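Local coordinates for uncharacterized protein Sortase B (Clostridium perfringens, PDB 5YFK) that is a class B sortase, a cysteine transpeptidase of the kind that probably joins sorted surface proteins to the cell wall, studied here with its predicted nucleophile replaced, at residues A[74-79]-A[93-98]; A[151-156]-A[219-224]. The protein carries 1 engineered substitution. All coordinates share one frame; numbering follows the deposited sequence.

Contact 1: A[74-79]-A[93-98]; sequences KDNDFY and SIFVDS
The Phe95 ring meets Tyr79 and Asn76 obliquely. Here the loop after strand 67-72 folds back on the short strand 94-96 of the sortase beta-barrel. CB of Tyr79 lies 3.5 Å from CD1 of Phe95, and O of Asn76 lies 3.5 Å from CZ of Phe95. The Tyr79 ring meets OG of Ser93 obliquely too, and one of its faces carries CD2 of Phe78 over the centre. The Phe95 ring also meets the Tyr111 ring of strand 107-111, with planes about 25° apart. The side chain of Phe95 lies about 7 Å from that of His113, predicted to be an active-site residue.

The loop is shaped by an Asx turn. OD1 of Asp75 accepts from N of Asp77 and N of Phe78. N of Phe78 meets the syn lone pair of OD1, whereas N of Asp77 comes from above the carboxylate plane.

Each end of the contact is held by a backbone N-H. At one end N of Ser93 donates to O of Tyr79 at 2.8 Å. Farther out, OH of Tyr79 bonds to Asp54 and Asn52, and OG of Ser93 to O of His82. At the other end the Asn76 amide spans Asp97 and Ser98. Its CG is anti to the carbonyl carbon (chi1 -65°), which brings the amide to the end of the strand. ND2 of Asn76 gives a weak bond to OD1 of Asp97, with the amide and carboxylate planes 78° apart. OD2 of Asp97 accepts from N of Glu99, and OD1 of Asp97 also bonds to OH of Tyr111. A water donates to O of Asp75 and O of Val96. N of Ser98 donates to OD1 of Asn76 at 2.8 Å, on a lone pair in the carbonyl plane.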
loop_
_atom_site.group_PDB
_atom_site.type_symbol
_atom_site.label_atom_id
_atom_site.label_comp_id
_atom_site.label_asym_id
_atom_site.label_seq_id
_atom_site.Cartn_x
_atom_site.Cartn_y
_atom_site.Cartn_z
ATOM N N LYS A 74 -3.520 -6.296 -14.870
ATOM C CA LYS A 74 -4.123 -7.600 -15.097
ATOM C C LYS A 74 -3.334 -8.735 -14.447
ATOM O O LYS A 74 -3.809 -9.857 -14.364
ATOM C CB LYS A 74 -4.229 -7.845 -16.621
ATOM C CG LYS A 74 -5.079 -6.824 -17.330
ATOM C CD LYS A 74 -5.774 -7.425 -18.539
ATOM C CE LYS A 74 -4.797 -7.623 -19.685
ATOM N NZ LYS A 74 -4.808 -6.450 -20.602
ATOM N N ASP A 75 -2.100 -8.462 -14.037
ATOM C CA ASP A 75 -1.315 -9.408 -13.260
ATOM C C ASP A 75 -0.453 -8.620 -12.273
ATOM O O ASP A 75 -0.586 -7.408 -12.189
ATOM C CB ASP A 75 -0.414 -10.262 -14.158
ATOM C CG ASP A 75 0.568 -9.432 -14.989
ATOM O OD1 ASP A 75 1.036 -8.370 -14.517
ATOM O OD2 ASP A 75 1.019 -9.945 -16.044
ATOM N N ASN A 76 0.288 -9.328 -11.428
ATOM C CA ASN A 76 1.177 -8.666 -10.469
ATOM C C ASN A 76 2.628 -8.537 -10.946
ATOM O O ASN A 76 3.547 -8.421 -10.126
ATOM C CB ASN A 76 1.110 -9.409 -9.134
ATOM C CG ASN A 76 -0.264 -9.316 -8.493
ATOM O OD1 ASN A 76 -0.977 -8.354 -8.695
ATOM N ND2 ASN A 76 -0.583 -10.267 -7.630
ATOM N N ASP A 77 2.808 -8.429 -12.268
ATOM C CA ASP A 77 4.127 -8.275 -12.873
ATOM C C ASP A 77 4.249 -7.026 -13.752
ATOM O O ASP A 77 5.295 -6.358 -13.721
ATOM C CB ASP A 77 4.452 -9.515 -13.715
ATOM C CG ASP A 77 5.888 -9.533 -14.185
ATOM O OD1 ASP A 77 6.782 -9.766 -13.345
ATOM O OD2 ASP A 77 6.120 -9.274 -15.385
ATOM N N PHE A 78 3.176 -6.644 -14.456
ATOM C CA PHE A 78 3.260 -5.498 -15.386
ATOM C C PHE A 78 3.849 -4.262 -14.698
ATOM O O PHE A 78 4.659 -3.536 -15.281
ATOM C CB PHE A 78 1.902 -5.160 -16.006
ATOM C CG PHE A 78 1.963 -4.106 -17.091
ATOM C CD1 PHE A 78 2.343 -4.440 -18.388
ATOM C CD2 PHE A 78 1.647 -2.781 -16.818
ATOM C CE1 PHE A 78 2.422 -3.470 -19.374
ATOM C CE2 PHE A 78 1.721 -1.810 -17.799
ATOM C CZ PHE A 78 2.095 -2.158 -19.088
ATOM N N TYR A 79 3.310 -3.912 -13.540
ATOM C CA TYR A 79 3.658 -2.631 -12.945
ATOM C C TYR A 79 4.902 -2.716 -12.053
ATOM O O TYR A 79 5.343 -1.705 -11.506
ATOM C CB TYR A 79 2.459 -2.040 -12.198
ATOM C CG TYR A 79 1.468 -1.376 -13.138
ATOM C CD1 TYR A 79 1.851 -0.289 -13.922
ATOM C CD2 TYR A 79 0.197 -1.891 -13.329
ATOM C CE1 TYR A 79 0.953 0.340 -14.758
ATOM C CE2 TYR A 79 -0.705 -1.270 -14.178
ATOM C CZ TYR A 79 -0.261 -0.247 -15.002
ATOM O OH TYR A 79 -1.137 0.400 -15.848
ATOM N N SER A 93 5.571 1.014 -10.752
ATOM C CA SER A 93 4.477 1.762 -10.160
ATOM C C SER A 93 4.101 1.116 -8.836
ATOM O O SER A 93 4.506 -0.021 -8.539
ATOM C CB SER A 93 3.265 1.803 -11.099
ATOM O OG SER A 93 3.616 2.334 -12.369
ATOM N N ILE A 94 3.334 1.841 -8.030
ATOM C CA ILE A 94 2.695 1.199 -6.867
ATOM C C ILE A 94 1.383 0.579 -7.333
ATOM O O ILE A 94 0.597 1.235 -8.039
ATOM C CB ILE A 94 2.400 2.214 -5.773
ATOM C CG1 ILE A 94 3.655 3.022 -5.437
ATOM C CG2 ILE A 94 1.852 1.508 -4.531
ATOM C CD1 ILE A 94 4.894 2.219 -5.103
ATOM N N PHE A 95 1.214 -0.717 -7.083
ATOM C CA PHE A 95 0.041 -1.420 -7.615
ATOM C C PHE A 95 -0.655 -2.323 -6.630
ATOM O O PHE A 95 -0.040 -2.949 -5.762
ATOM C CB PHE A 95 0.381 -2.182 -8.908
ATOM C CG PHE A 95 1.407 -3.264 -8.739
ATOM C CD1 PHE A 95 2.749 -2.990 -8.866
ATOM C CD2 PHE A 95 1.022 -4.568 -8.483
ATOM C CE1 PHE A 95 3.697 -3.978 -8.643
ATOM C CE2 PHE A 95 1.960 -5.574 -8.344
ATOM C CZ PHE A 95 3.296 -5.291 -8.517
ATOM N N VAL A 96 -1.973 -2.358 -6.774
ATOM C CA VAL A 96 -2.824 -3.241 -5.996
ATOM C C VAL A 96 -2.911 -4.608 -6.679
ATOM O O VAL A 96 -2.843 -4.731 -7.917
ATOM C CB VAL A 96 -4.233 -2.638 -5.737
ATOM C CG1 VAL A 96 -4.897 -2.213 -7.032
ATOM C CG2 VAL A 96 -5.111 -3.608 -4.950
ATOM N N ASP A 97 -2.951 -5.638 -5.854
ATOM C CA ASP A 97 -3.025 -7.010 -6.334
ATOM C C ASP A 97 -4.058 -7.153 -7.434
ATOM O O ASP A 97 -5.195 -6.690 -7.287
ATOM C CB ASP A 97 -3.407 -7.930 -5.179
ATOM C CG ASP A 97 -3.138 -9.394 -5.480
ATOM O OD1 ASP A 97 -2.104 -9.929 -5.021
ATOM O OD2 ASP A 97 -3.883 -9.970 -6.287
ATOM N N SER A 98 -3.673 -7.823 -8.526
ATOM C CA SER A 98 -4.573 -7.952 -9.690
ATOM C C SER A 98 -5.850 -8.740 -9.369
ATOM O O SER A 98 -6.877 -8.500 -9.994
ATOM C CB SER A 98 -3.840 -8.643 -10.842
ATOM O OG SER A 98 -3.399 -9.933 -10.436
HETATM O O HOH W 1 -1.800 -5.272 -10.347
#

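Contact 2: A[151-156]-A[219-224]; sequences EIFSVY and VVVAKE
A classic beta bulge interrupts the antiparallel pairing of strands 146-159 and 216-225 in the sortase barrel. Phe153 and Ser154 both face Val221. O of Val221 accepts from N of Phe153 at 2.8 Å and from N of Ser154 at 3.1 Å, so one carbonyl holds both residues of the bulge.

The same oxygen lies 3.4 Å above the plane of the Phe153 ring, toward its rim. N of Lys223 sits at the ring edge. CG of Phe153 stands between the backbone N and the carbonyl carbon (chi1 68°), which turns the ring over the partner strand. Its CZ reaches CG1 of Val221 at 3.5 Å.

Tyr156 lies beside Val219. CB of Val219 makes a CH-pi contact over the face of the Tyr156 ring, 3.8 Å from its centroid. OH of Tyr156 bonds to OE1 of Gln184, and OG of Ser154 to O of Gln184.

On the sheet face opposite Tyr156 and Val219, CG2 of Ile152 touches CG1 of Val220 at 3.5 Å. Before the bulge on strand 146-159, Glu151 forms a hydrogen-bonded pair with Lys223. The extra residue on strand 146-159 and the shared acceptor on its partner are typical of a classic bulge.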
loop_
_atom_site.group_PDB
_atom_site.type_symbol
_atom_site.label_atom_id
_atom_site.label_comp_id
_atom_site.label_asym_id
_atom_site.label_seq_id
_atom_site.Cartn_x
_atom_site.Cartn_y
_atom_site.Cartn_z
ATOM N N GLU A 151 -4.677 2.235 10.460
ATOM C CA GLU A 151 -3.644 2.300 11.470
ATOM C C GLU A 151 -2.801 1.028 11.446
ATOM O O GLU A 151 -3.329 -0.060 11.452
ATOM C CB GLU A 151 -4.222 2.489 12.869
ATOM C CG GLU A 151 -3.140 2.757 13.885
ATOM C CD GLU A 151 -3.669 2.940 15.295
ATOM O OE1 GLU A 151 -4.881 3.181 15.448
ATOM O OE2 GLU A 151 -2.819 3.080 16.201
ATOM N N ILE A 152 -1.501 1.216 11.281
ATOM C CA ILE A 152 -0.537 0.116 11.162
ATOM C C ILE A 152 -0.470 -0.617 12.474
ATOM O O ILE A 152 -0.277 0.020 13.525
ATOM C CB ILE A 152 0.869 0.651 10.840
ATOM C CG1 ILE A 152 0.868 1.224 9.423
ATOM C CG2 ILE A 152 1.897 -0.470 10.973
ATOM C CD1 ILE A 152 2.077 2.068 9.097
ATOM N N PHE A 153 -0.630 -1.931 12.415
ATOM C CA PHE A 153 -0.594 -2.779 13.622
ATOM C C PHE A 153 0.461 -3.898 13.520
ATOM O O PHE A 153 0.731 -4.608 14.491
ATOM C CB PHE A 153 -1.994 -3.329 13.955
ATOM C CG PHE A 153 -2.532 -4.314 12.963
ATOM C CD1 PHE A 153 -2.191 -5.650 13.042
ATOM C CD2 PHE A 153 -3.235 -3.865 11.835
ATOM C CE1 PHE A 153 -2.583 -6.540 12.060
ATOM C CE2 PHE A 153 -3.733 -4.767 10.917
ATOM C CZ PHE A 153 -3.457 -6.123 11.063
ATOM N N SER A 154 0.936 -4.153 12.310
ATOM C CA SER A 154 1.923 -5.236 12.110
ATOM C C SER A 154 3.026 -4.795 11.173
ATOM O O SER A 154 2.758 -4.249 10.113
ATOM C CB SER A 154 1.263 -6.489 11.554
ATOM O OG SER A 154 2.231 -7.526 11.390
ATOM N N VAL A 155 4.266 -5.150 11.498
ATOM C CA VAL A 155 5.371 -5.023 10.567
ATOM C C VAL A 155 6.260 -6.265 10.703
ATOM O O VAL A 155 6.454 -6.780 11.799
ATOM C CB VAL A 155 6.252 -3.765 10.825
ATOM C CG1 VAL A 155 6.814 -3.763 12.253
ATOM C CG2 VAL A 155 7.395 -3.705 9.833
ATOM N N TYR A 156 6.613 -6.854 9.573
ATOM C CA TYR A 156 7.473 -8.038 9.563
ATOM C C TYR A 156 8.222 -8.238 8.258
ATOM O O TYR A 156 7.885 -7.647 7.225
ATOM C CB TYR A 156 6.679 -9.305 9.958
ATOM C CG TYR A 156 5.552 -9.696 9.026
ATOM C CD1 TYR A 156 4.265 -9.166 9.190
ATOM C CD2 TYR A 156 5.769 -10.575 7.967
ATOM C CE1 TYR A 156 3.237 -9.507 8.340
ATOM C CE2 TYR A 156 4.724 -11.002 7.167
ATOM C CZ TYR A 156 3.482 -10.415 7.309
ATOM O OH TYR A 156 2.455 -10.769 6.470
ATOM N N VAL A 219 6.728 -6.276 5.111
ATOM C CA VAL A 219 5.264 -6.206 5.088
ATOM C C VAL A 219 4.794 -5.276 6.202
ATOM O O VAL A 219 5.226 -5.398 7.339
ATOM C CB VAL A 219 4.608 -7.590 5.291
ATOM C CG1 VAL A 219 3.098 -7.536 5.058
ATOM C CG2 VAL A 219 5.250 -8.638 4.394
ATOM N N VAL A 220 3.875 -4.376 5.861
ATOM C CA VAL A 220 3.151 -3.596 6.827
ATOM C C VAL A 220 1.638 -3.815 6.663
ATOM O O VAL A 220 1.132 -3.894 5.552
ATOM C CB VAL A 220 3.469 -2.092 6.712
ATOM C CG1 VAL A 220 2.547 -1.294 7.625
ATOM C CG2 VAL A 220 4.926 -1.832 7.108
ATOM N N VAL A 221 0.978 -4.142 7.767
ATOM C CA VAL A 221 -0.474 -4.356 7.757
ATOM C C VAL A 221 -1.144 -3.356 8.702
ATOM O O VAL A 221 -0.671 -3.091 9.818
ATOM C CB VAL A 221 -0.851 -5.800 8.172
ATOM C CG1 VAL A 221 -2.256 -6.142 7.728
ATOM C CG2 VAL A 221 0.135 -6.817 7.571
ATOM N N ALA A 222 -2.242 -2.781 8.225
ATOM C CA ALA A 222 -2.935 -1.693 8.911
ATOM C C ALA A 222 -4.443 -1.939 8.821
ATOM O O ALA A 222 -4.918 -2.620 7.893
ATOM C CB ALA A 222 -2.585 -0.366 8.248
ATOM N N LYS A 223 -5.160 -1.526 9.859
ATOM C CA LYS A 223 -6.623 -1.617 9.886
ATOM C C LYS A 223 -7.324 -0.293 9.750
ATOM O O LYS A 223 -6.894 0.731 10.300
ATOM C CB LYS A 223 -7.121 -2.299 11.166
ATOM C CG LYS A 223 -6.776 -1.563 12.430
ATOM C CD LYS A 223 -7.605 -2.096 13.581
ATOM C CE LYS A 223 -8.926 -1.368 13.752
ATOM N NZ LYS A 223 -9.769 -2.010 14.805
ATOM N N GLU A 224 -8.485 -0.331 9.110
ATOM C CA GLU A 224 -9.226 0.892 8.852
ATOM C C GLU A 224 -9.797 1.409 10.151
ATOM O O GLU A 224 -10.345 0.640 10.938
ATOM C CB GLU A 224 -10.331 0.691 7.843
ATOM C CG GLU A 224 -10.900 2.020 7.398
ATOM C CD GLU A 224 -11.829 1.899 6.221
ATOM O OE1 GLU A 224 -12.036 0.776 5.691
ATOM O OE2 GLU A 224 -12.313 2.968 5.803
#

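How the contacts relate
Both contacts reach the same mixed sheet, on opposite sides of the chain's centre. Their centres are 20 Å apart and they do not touch. Contact 2 is core: it pairs two neighbouring strands, and all but one of its touching residues are buried. Contact 1 is partly buried and joins a loop to a short strand, with Lys74 and Asp75 exposed. In contact 2 every hydrogen bond between the segments is backbone to backbone, and apolar side chains pack on both faces, with Ser154, Glu151 and Lys223 also on that of Tyr156. In contact 1 a side-chain amide and a water do part of this work. Phe95 of contact 1 is about 7 Å from His113, and Val219 of contact 2 about 5 Å from Arg217, side chain to side chain; both sites are predicted.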